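Local coordinates for protein N-alpha-acetyltransferase 35, NatC auxiliary subunit (Saccharomyces cerevisiae, PDB 6YGA) that serves as the auxiliary subunit of the NatC N-terminal acetyltransferase, the complex that acetylates the N-terminal Met of the L-A virus Gag protein, at residues E121-L124 / S125-K129; L224-I227 / I228-H232; S446-E449 / F450-G454; A560-S564 / F565-D569. All blocks are in the same frame, centred on the assembly; numbering follows the deposited sequence.

Interaction 1 (E121-L124 / S125-K129)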
loop_
_atom_site.group_PDB
_atom_site.type_symbol
_atom_site.label_atom_id
_atom_site.label_comp_id
_atom_site.label_asym_id
_atom_site.label_seq_id
_atom_site.Cartn_x
_atom_site.Cartn_y
_atom_site.Cartn_z
ATOM N N GLU B 121 -25.177 -6.588 -12.612
ATOM C CA GLU B 121 -25.601 -7.746 -11.834
ATOM C C GLU B 121 -26.480 -8.666 -12.668
ATOM O O GLU B 121 -26.349 -9.894 -12.599
ATOM C CB GLU B 121 -26.340 -7.285 -10.573
ATOM C CG GLU B 121 -26.448 -8.324 -9.452
ATOM C CD GLU B 121 -27.614 -9.281 -9.619
ATOM O OE1 GLU B 121 -28.457 -9.055 -10.514
ATOM O OE2 GLU B 121 -27.687 -10.261 -8.848
ATOM N N SER B 122 -27.382 -8.089 -13.468
ATOM C CA SER B 122 -28.297 -8.898 -14.265
ATOM C C SER B 122 -27.546 -9.683 -15.335
ATOM O O SER B 122 -27.792 -10.880 -15.531
ATOM C CB SER B 122 -29.370 -8.005 -14.892
ATOM O OG SER B 122 -30.350 -8.772 -15.571
ATOM N N LEU B 123 -26.616 -9.027 -16.034
ATOM C CA LEU B 123 -25.850 -9.708 -17.076
ATOM C C LEU B 123 -24.959 -10.797 -16.489
ATOM O O LEU B 123 -24.909 -11.918 -17.010
ATOM C CB LEU B 123 -25.018 -8.696 -17.868
ATOM C CG LEU B 123 -23.969 -9.257 -18.834
ATOM C CD1 LEU B 123 -24.585 -10.231 -19.828
ATOM C CD2 LEU B 123 -23.254 -8.131 -19.569
ATOM N N LEU B 124 -24.244 -10.489 -15.402
ATOM C CA LEU B 124 -23.370 -11.487 -14.792
ATOM C C LEU B 124 -24.156 -12.684 -14.267
ATOM O O LEU B 124 -23.639 -13.806 -14.260
ATOM C CB LEU B 124 -22.551 -10.855 -13.665
ATOM C CG LEU B 124 -21.409 -9.926 -14.083
ATOM C CD1 LEU B 124 -20.757 -9.281 -12.867
ATOM C CD2 LEU B 124 -20.378 -10.687 -14.902
ATOM N N SER B 125 -25.404 -12.473 -13.836
ATOM C CA SER B 125 -26.198 -13.579 -13.307
ATOM C C SER B 125 -26.631 -14.536 -14.412
ATOM O O SER B 125 -26.602 -15.758 -14.228
ATOM C CB SER B 125 -27.415 -13.042 -12.554
ATOM O OG SER B 125 -27.029 -12.391 -11.355
ATOM N N SER B 126 -27.051 -14.003 -15.562
ATOM C CA SER B 126 -27.390 -14.871 -16.684
ATOM C C SER B 126 -26.146 -15.515 -17.283
ATOM O O SER B 126 -26.213 -16.643 -17.784
ATOM C CB SER B 126 -28.145 -14.087 -17.756
ATOM O OG SER B 126 -27.258 -13.305 -18.538
ATOM N N LEU B 127 -25.007 -14.819 -17.234
ATOM C CA LEU B 127 -23.775 -15.365 -17.791
ATOM C C LEU B 127 -23.258 -16.535 -16.964
ATOM O O LEU B 127 -22.587 -17.423 -17.499
ATOM C CB LEU B 127 -22.716 -14.267 -17.890
ATOM C CG LEU B 127 -21.838 -14.226 -19.141
ATOM C CD1 LEU B 127 -22.652 -14.549 -20.379
ATOM C CD2 LEU B 127 -21.205 -12.851 -19.275
ATOM N N VAL B 128 -23.561 -16.553 -15.664
ATOM C CA VAL B 128 -23.142 -17.664 -14.813
ATOM C C VAL B 128 -23.792 -18.963 -15.277
ATOM O O VAL B 128 -23.152 -20.023 -15.293
ATOM C CB VAL B 128 -23.465 -17.349 -13.339
ATOM C CG1 VAL B 128 -23.594 -18.625 -12.521
ATOM C CG2 VAL B 128 -22.389 -16.443 -12.750
ATOM N N LYS B 129 -25.058 -18.897 -15.694
ATOM C CA LYS B 129 -25.767 -20.099 -16.123
ATOM C C LYS B 129 -25.254 -20.599 -17.469
ATOM O O LYS B 129 -25.143 -21.812 -17.685
ATOM C CB LYS B 129 -27.268 -19.818 -16.184
ATOM C CG LYS B 129 -27.749 -18.921 -15.054
ATOM C CD LYS B 129 -29.127 -19.315 -14.563
ATOM C CE LYS B 129 -29.255 -19.036 -13.076
ATOM N NZ LYS B 129 -28.169 -19.709 -12.307
#

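Interaction 2 (L224-I227 / I228-H232)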
loop_
_atom_site.group_PDB
_atom_site.type_symbol
_atom_site.label_atom_id
_atom_site.label_comp_id
_atom_site.label_asym_id
_atom_site.label_seq_id
_atom_site.Cartn_x
_atom_site.Cartn_y
_atom_site.Cartn_z
ATOM N N LEU B 224 -19.557 5.006 -25.862
ATOM C CA LEU B 224 -19.415 3.720 -26.538
ATOM C C LEU B 224 -17.993 3.514 -27.049
ATOM O O LEU B 224 -17.431 2.421 -26.916
ATOM C CB LEU B 224 -20.420 3.623 -27.685
ATOM C CG LEU B 224 -21.136 2.284 -27.859
ATOM C CD1 LEU B 224 -21.921 1.952 -26.620
ATOM C CD2 LEU B 224 -22.065 2.330 -29.044
ATOM N N LYS B 225 -17.393 4.552 -27.636
ATOM C CA LYS B 225 -16.033 4.416 -28.151
ATOM C C LYS B 225 -15.023 4.288 -27.018
ATOM O O LYS B 225 -14.010 3.595 -27.161
ATOM C CB LYS B 225 -15.681 5.601 -29.047
ATOM C CG LYS B 225 -16.497 5.706 -30.323
ATOM C CD LYS B 225 -16.012 6.871 -31.173
ATOM C CE LYS B 225 -16.717 6.913 -32.518
ATOM N NZ LYS B 225 -16.222 8.025 -33.378
ATOM N N ILE B 226 -15.277 4.959 -25.891
ATOM C CA ILE B 226 -14.410 4.816 -24.722
ATOM C C ILE B 226 -14.406 3.369 -24.246
ATOM O O ILE B 226 -13.349 2.789 -23.968
ATOM C CB ILE B 226 -14.848 5.779 -23.601
ATOM C CG1 ILE B 226 -14.429 7.216 -23.917
ATOM C CG2 ILE B 226 -14.267 5.353 -22.261
ATOM C CD1 ILE B 226 -14.802 8.208 -22.831
ATOM N N ILE B 227 -15.592 2.759 -24.165
ATOM C CA ILE B 227 -15.689 1.370 -23.725
ATOM C C ILE B 227 -14.920 0.453 -24.669
ATOM O O ILE B 227 -14.242 -0.483 -24.230
ATOM C CB ILE B 227 -17.167 0.956 -23.595
ATOM C CG1 ILE B 227 -17.860 1.812 -22.528
ATOM C CG2 ILE B 227 -17.292 -0.520 -23.248
ATOM C CD1 ILE B 227 -19.314 1.459 -22.293
ATOM N N ILE B 228 -14.997 0.719 -25.977
ATOM C CA ILE B 228 -14.234 -0.061 -26.950
ATOM C C ILE B 228 -12.740 0.032 -26.658
ATOM O O ILE B 228 -12.013 -0.967 -26.728
ATOM C CB ILE B 228 -14.563 0.402 -28.382
ATOM C CG1 ILE B 228 -15.987 -0.013 -28.758
ATOM C CG2 ILE B 228 -13.550 -0.148 -29.378
ATOM C CD1 ILE B 228 -16.393 0.374 -30.161
ATOM N N CYS B 229 -12.261 1.230 -26.316
ATOM C CA CYS B 229 -10.845 1.398 -26.004
ATOM C C CYS B 229 -10.456 0.623 -24.751
ATOM O O CYS B 229 -9.367 0.039 -24.690
ATOM C CB CYS B 229 -10.518 2.880 -25.839
ATOM S SG CYS B 229 -10.766 3.866 -27.333
ATOM N N LEU B 230 -11.326 0.607 -23.738
ATOM C CA LEU B 230 -11.011 -0.126 -22.514
ATOM C C LEU B 230 -10.958 -1.626 -22.772
ATOM O O LEU B 230 -10.159 -2.340 -22.155
ATOM C CB LEU B 230 -12.036 0.195 -21.423
ATOM C CG LEU B 230 -12.105 1.648 -20.940
ATOM C CD1 LEU B 230 -13.354 1.889 -20.098
ATOM C CD2 LEU B 230 -10.855 2.009 -20.159
ATOM N N VAL B 231 -11.808 -2.121 -23.677
ATOM C CA VAL B 231 -11.780 -3.535 -24.034
ATOM C C VAL B 231 -10.484 -3.884 -24.756
ATOM O O VAL B 231 -9.993 -5.016 -24.662
ATOM C CB VAL B 231 -13.021 -3.881 -24.880
ATOM C CG1 VAL B 231 -12.964 -5.322 -25.354
ATOM C CG2 VAL B 231 -14.287 -3.633 -24.075
ATOM N N HIS B 232 -9.895 -2.922 -25.459
ATOM C CA HIS B 232 -8.662 -3.152 -26.198
ATOM C C HIS B 232 -7.416 -3.121 -25.325
ATOM O O HIS B 232 -6.313 -3.284 -25.855
ATOM C CB HIS B 232 -8.517 -2.115 -27.311
ATOM C CG HIS B 232 -9.194 -2.503 -28.588
ATOM N ND1 HIS B 232 -8.651 -3.411 -29.469
ATOM C CD2 HIS B 232 -10.366 -2.100 -29.134
ATOM C CE1 HIS B 232 -9.461 -3.555 -30.504
ATOM N NE2 HIS B 232 -10.508 -2.770 -30.326
#

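Interaction 3 (S446-E449 / F450-G454)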
loop_
_atom_site.group_PDB
_atom_site.type_symbol
_atom_site.label_atom_id
_atom_site.label_comp_id
_atom_site.label_asym_id
_atom_site.label_seq_id
_atom_site.Cartn_x
_atom_site.Cartn_y
_atom_site.Cartn_z
ATOM N N SER B 446 20.694 -0.073 -2.937
ATOM C CA SER B 446 19.391 -0.367 -2.352
ATOM C C SER B 446 19.333 0.075 -0.896
ATOM O O SER B 446 18.292 0.555 -0.433
ATOM C CB SER B 446 19.078 -1.857 -2.478
ATOM O OG SER B 446 18.891 -2.228 -3.833
HETATM N N MSE B 447 20.433 -0.071 -0.163
HETATM C CA MSE B 447 20.491 0.377 1.226
HETATM C C MSE B 447 20.252 1.881 1.314
HETATM O O MSE B 447 19.530 2.360 2.189
HETATM C CB MSE B 447 21.842 0.029 1.860
HETATM C CG MSE B 447 22.114 -1.461 2.023
HETATM SE SE MSE B 447 23.958 -1.834 2.565
HETATM C CE MSE B 447 23.886 -1.240 4.420
ATOM N N ILE B 448 20.870 2.618 0.389
ATOM C CA ILE B 448 20.724 4.068 0.363
ATOM C C ILE B 448 19.306 4.454 -0.038
ATOM O O ILE B 448 18.672 5.304 0.597
ATOM C CB ILE B 448 21.772 4.685 -0.582
ATOM C CG1 ILE B 448 23.178 4.525 0.007
ATOM C CG2 ILE B 448 21.446 6.137 -0.875
ATOM C CD1 ILE B 448 24.293 4.807 -0.979
ATOM N N GLU B 449 18.786 3.829 -1.099
ATOM C CA GLU B 449 17.433 4.129 -1.556
ATOM C C GLU B 449 16.402 3.787 -0.487
ATOM O O GLU B 449 15.445 4.541 -0.271
ATOM C CB GLU B 449 17.143 3.370 -2.851
ATOM C CG GLU B 449 15.724 3.531 -3.381
ATOM C CD GLU B 449 15.503 4.857 -4.083
ATOM O OE1 GLU B 449 16.482 5.609 -4.276
ATOM O OE2 GLU B 449 14.347 5.145 -4.449
ATOM N N PHE B 450 16.586 2.656 0.198
ATOM C CA PHE B 450 15.670 2.267 1.266
ATOM C C PHE B 450 15.667 3.288 2.399
ATOM O O PHE B 450 14.611 3.590 2.967
ATOM C CB PHE B 450 16.053 0.881 1.787
ATOM C CG PHE B 450 15.331 0.475 3.040
ATOM C CD1 PHE B 450 14.017 0.044 2.991
ATOM C CD2 PHE B 450 15.979 0.502 4.264
ATOM C CE1 PHE B 450 13.356 -0.341 4.144
ATOM C CE2 PHE B 450 15.326 0.122 5.419
ATOM C CZ PHE B 450 14.013 -0.301 5.360
ATOM N N SER B 451 16.837 3.836 2.736
ATOM C CA SER B 451 16.923 4.759 3.864
ATOM C C SER B 451 16.311 6.112 3.522
ATOM O O SER B 451 15.526 6.664 4.302
ATOM C CB SER B 451 18.378 4.929 4.297
ATOM O OG SER B 451 18.955 3.694 4.680
ATOM N N LEU B 452 16.679 6.677 2.367
ATOM C CA LEU B 452 16.149 7.982 1.984
ATOM C C LEU B 452 14.649 7.922 1.734
ATOM O O LEU B 452 13.944 8.912 1.955
ATOM C CB LEU B 452 16.877 8.505 0.745
ATOM C CG LEU B 452 18.379 8.788 0.877
ATOM C CD1 LEU B 452 18.973 9.221 -0.456
ATOM C CD2 LEU B 452 18.648 9.836 1.949
ATOM N N LYS B 453 14.141 6.773 1.283
ATOM C CA LYS B 453 12.712 6.653 1.022
ATOM C C LYS B 453 11.894 6.853 2.294
ATOM O O LYS B 453 10.733 7.277 2.224
ATOM C CB LYS B 453 12.420 5.292 0.381
ATOM C CG LYS B 453 10.957 5.028 0.098
ATOM C CD LYS B 453 10.433 5.889 -1.025
ATOM C CE LYS B 453 8.935 5.709 -1.166
ATOM N NZ LYS B 453 8.383 6.548 -2.260
ATOM N N GLY B 454 12.487 6.572 3.458
ATOM C CA GLY B 454 11.794 6.791 4.720
ATOM C C GLY B 454 11.418 8.240 4.963
ATOM O O GLY B 454 10.405 8.522 5.612
#

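Interaction 4 (A560-S564 / F565-D569)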
loop_
_atom_site.group_PDB
_atom_site.type_symbol
_atom_site.label_atom_id
_atom_site.label_comp_id
_atom_site.label_asym_id
_atom_site.label_seq_id
_atom_site.Cartn_x
_atom_site.Cartn_y
_atom_site.Cartn_z
ATOM N N ALA B 560 23.003 19.895 13.234
ATOM C CA ALA B 560 23.988 20.247 14.255
ATOM C C ALA B 560 23.889 21.715 14.655
ATOM O O ALA B 560 24.133 22.063 15.817
ATOM C CB ALA B 560 25.392 19.922 13.750
ATOM N N ILE B 561 23.535 22.587 13.708
ATOM C CA ILE B 561 23.283 23.985 14.040
ATOM C C ILE B 561 22.063 24.101 14.946
ATOM O O ILE B 561 22.081 24.832 15.943
ATOM C CB ILE B 561 23.128 24.816 12.751
ATOM C CG1 ILE B 561 24.475 24.941 12.030
ATOM C CG2 ILE B 561 22.541 26.189 13.055
ATOM C CD1 ILE B 561 24.374 25.524 10.637
ATOM N N LEU B 562 20.993 23.368 14.630
ATOM C CA LEU B 562 19.797 23.410 15.466
ATOM C C LEU B 562 20.094 22.913 16.876
ATOM O O LEU B 562 19.648 23.510 17.863
ATOM C CB LEU B 562 18.673 22.592 14.829
ATOM C CG LEU B 562 18.110 23.165 13.527
ATOM C CD1 LEU B 562 17.193 22.171 12.836
ATOM C CD2 LEU B 562 17.380 24.470 13.799
ATOM N N LYS B 563 20.853 21.820 16.996
ATOM C CA LYS B 563 21.189 21.323 18.327
ATOM C C LYS B 563 22.140 22.265 19.057
ATOM O O LYS B 563 22.052 22.400 20.283
ATOM C CB LYS B 563 21.787 19.918 18.249
ATOM C CG LYS B 563 22.207 19.401 19.613
ATOM C CD LYS B 563 22.614 17.946 19.618
ATOM C CE LYS B 563 22.950 17.509 21.040
ATOM N NZ LYS B 563 23.540 16.147 21.103
ATOM N N SER B 564 23.037 22.938 18.331
ATOM C CA SER B 564 23.928 23.896 18.978
ATOM C C SER B 564 23.153 25.012 19.667
ATOM O O SER B 564 23.602 25.535 20.693
ATOM C CB SER B 564 24.905 24.488 17.965
ATOM O OG SER B 564 25.723 23.485 17.390
ATOM N N PHE B 565 21.998 25.395 19.123
ATOM C CA PHE B 565 21.149 26.394 19.757
ATOM C C PHE B 565 20.197 25.791 20.781
ATOM O O PHE B 565 19.385 26.527 21.355
ATOM C CB PHE B 565 20.348 27.155 18.698
ATOM C CG PHE B 565 21.149 28.187 17.950
ATOM C CD1 PHE B 565 21.278 29.474 18.447
ATOM C CD2 PHE B 565 21.758 27.875 16.746
ATOM C CE1 PHE B 565 22.006 30.431 17.760
ATOM C CE2 PHE B 565 22.486 28.825 16.054
ATOM C CZ PHE B 565 22.610 30.106 16.562
ATOM N N GLY B 566 20.270 24.479 21.007
ATOM C CA GLY B 566 19.415 23.791 21.951
ATOM C C GLY B 566 18.005 23.515 21.483
ATOM O O GLY B 566 17.135 23.257 22.322
ATOM N N LEU B 567 17.743 23.542 20.177
ATOM C CA LEU B 567 16.375 23.398 19.693
ATOM C C LEU B 567 15.986 21.958 19.396
ATOM O O LEU B 567 14.788 21.655 19.346
ATOM C CB LEU B 567 16.166 24.238 18.434
ATOM C CG LEU B 567 16.322 25.738 18.653
ATOM C CD1 LEU B 567 15.940 26.470 17.399
ATOM C CD2 LEU B 567 15.470 26.196 19.820
ATOM N N ILE B 568 16.955 21.070 19.193
ATOM C CA ILE B 568 16.669 19.676 18.886
ATOM C C ILE B 568 17.784 18.814 19.457
ATOM O O ILE B 568 18.911 19.269 19.665
ATOM C CB ILE B 568 16.507 19.442 17.365
ATOM C CG1 ILE B 568 15.742 18.148 17.101
ATOM C CG2 ILE B 568 17.864 19.420 16.668
ATOM C CD1 ILE B 568 15.435 17.920 15.643
ATOM N N ASP B 569 17.452 17.555 19.723
ATOM C CA ASP B 569 18.394 16.564 20.215
ATOM C C ASP B 569 18.251 15.306 19.368
ATOM O O ASP B 569 17.242 15.108 18.688
ATOM C CB ASP B 569 18.145 16.250 21.698
ATOM C CG ASP B 569 19.333 15.578 22.368
ATOM O OD1 ASP B 569 20.419 15.512 21.754
ATOM O OD2 ASP B 569 19.178 15.116 23.516
#

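Interaction 1 (E121-L124 / S125-K129)
S125 meets E121 one turn back along a single helix. Its CB lies over the preceding turn, 3.3 Å from E121 O. The next atom, OG, is placed beside the backbone N and anti to the carbonyl carbon (chi1 -69°), which brings it back over that turn: S125 OG donates to E121 O at 2.9 Å. S125 N donates to E121 O as well, at 3.0 Å, and the two donors approach from opposite faces of the carbonyl plane, each tilted about 30° from it. One carbonyl oxygen is thus gripped twice by one residue. The carboxylate of E121 folds back at chi2 (-84°) over the same hydroxyl, E121 OE2 lying 3.4 Å from S125 OG.

On the adjoining turn, S126 OG is 3.1 Å from L123 O, though its stronger partner is S136. Within the helix the leucine side chains meet each other at L123 CD1 and L127 CD2, 4.3 Å apart; their main packing is outside, L123 and L124 on helix 142-167 and L127 on L190. Main-chain i to i+4 bonds, such as L127 N to L123 O at 2.9 Å, run through the stretch. A serine hydroxyl bonded to the carbonyl four residues back is common within alpha-helices. The division between partly exposed E121 and serines and buried L123 and L124 is typical of an amphipathic helix, here 118-129 in the Mak10 family region.

Interaction 2 (L224-I227 / I228-H232)
I226 and L230 touch along one side of the last turns of helix 215-231, and apolar contacts of this sort form the first group. I226 CG2 comes to 4.2 Å from L230 CD1, the two side chains lying alongside and pointing the same way. The methyl that does the touching on I226 is the branch anti to the backbone N, since CG1 takes the place beside that N (chi1 -75°). A looser pair follows one residue on, I227 CG2 to V231 CG2 at 4.4 Å. V231 CG2 also rests against the main chain, 3.2 Å from I227 O.

Main-chain hydrogen bonds make the second group. The backbone N atoms of I228, C229, L230 and V231 donate in turn to the O atoms of L224, K225, I226 and I227, all at 3.0 to 3.1 Å. Their N-H...O angles of 153° to 157° are consistent with regular alpha-helix, as is the unbroken i to i+4 pattern. The last turn closes with H232 N to I228 O at 3.1 Å.

The aromatic group is H232: I228 CG2 lies at the edge of its ring, in plane. That ring stacks with H246, and its ND1 bonds to D235.

I226, I227 and L230 pack on L97 of helix 85-104, L224 on helices 142-167 and 193-209, and I226 on L250 of helix 245-260. An aliphatic-rich helix packed on several sides by helices is consistent with the interior of an alpha-helical bundle.

Interaction 3 (S446-E449 / F450-G454)
I448 and L452 make the close apolar part of this contact: I448 CG2 stands 4.0 Å from L452 CD1, the two chains side by side and pointing the same way. Beneath them, L452 N donates to I448 O at 3.0 Å, nearly straight (177°). S451 adds a second grip. Its OG, turned beside its own N (chi1 -59°), donates to M447 O at 2.9 Å, while S451 N reaches that oxygen at 3.1 Å from the opposite face of the carbonyl plane. These turns belong to helix 433-456, in the family region of TPR repeats, where helices pack against one another: I448 lies on L475 of helix 465-506 and I545 of helix 511-564, and F450 on F413 of helix 406-429, with R410 making a cation-pi contact to its ring.

The charged pair is looser within the helix. E449 OE2 and K453 NZ remain 6.5 Å apart, although one turn separates the residues. E449, alone among the touching residues, is partly exposed, and the hydroxyls of Y409 and Y721 bond to its OE2. K453 is buried, its NZ held instead by T406 and D456.

Interaction 4 (A560-S564 / F565-D569)
A Schellman motif ends helix 511-564, and the contact is built around it. G566 is the first residue to leave helical geometry, with a positive phi of 78°, and two bonds return into the last turn: the outer from L567 N to L562 O at 3.0 Å, the inner from G566 N to K563 O at 2.8 Å. The inner donor stands above the carbonyl plane, 68° out of it, so that bond does not use a lone pair, whereas the L567 bond is far less tilted.

Ahead of the turn, F565 lies beside I561, both side chains pointing the same way. I561 CG2 is 4.0 Å from F565 CE2, and the edge of the ring, near its plane, faces I561 O, which lies 3.2 Å from F565 CD2. F565 CG sits beside its own backbone N (chi1 -77°), a setting that keeps the ring over the preceding turn. Within the helix, S564 OG donates to A560 O at 2.7 Å and is also bonded to I615 N.

Beyond the turn the chain crosses the side of the last helical turn. I568 CG2 packs on L562 CB at 3.8 Å. K563, extended beyond CG, crosses D569 obliquely, and its NZ forms a salt bridge with D569 OD1 at 3.3 Å, its hydrogen bond weak; the stronger partner of D569 is K571.

Several elements surround this end. F565 meets F622 of helix 619-653 edge-to-face and packs on L696 and I700 of helix 668-701. L562 reaches I692 of that helix, and both L562 and L567 touch L727 of strand 724-729.

In the fold
All four contacts are local to one helix or its end, yet they differ in burial. Interactions 2 and 3 are buried, whereas interactions 1 and 4 are only partly so. Interactions 1 and 2 lie on one side of the chain's centre, their centres about 21 Å apart, and both pack against helix 142-167. Interactions 3 and 4 share the TPR-repeat family region with centres about 25 Å apart; helix 511-564 carries part of interaction 4 and packs against interaction 3. Serine-to-carbonyl bonds cross interactions 1 and 3, while in interaction 4 such a bond lies inside the helical segment. Aliphatic packing dominates interaction 2, and interaction 4 alone includes a salt bridge between its segments, at a helix terminus.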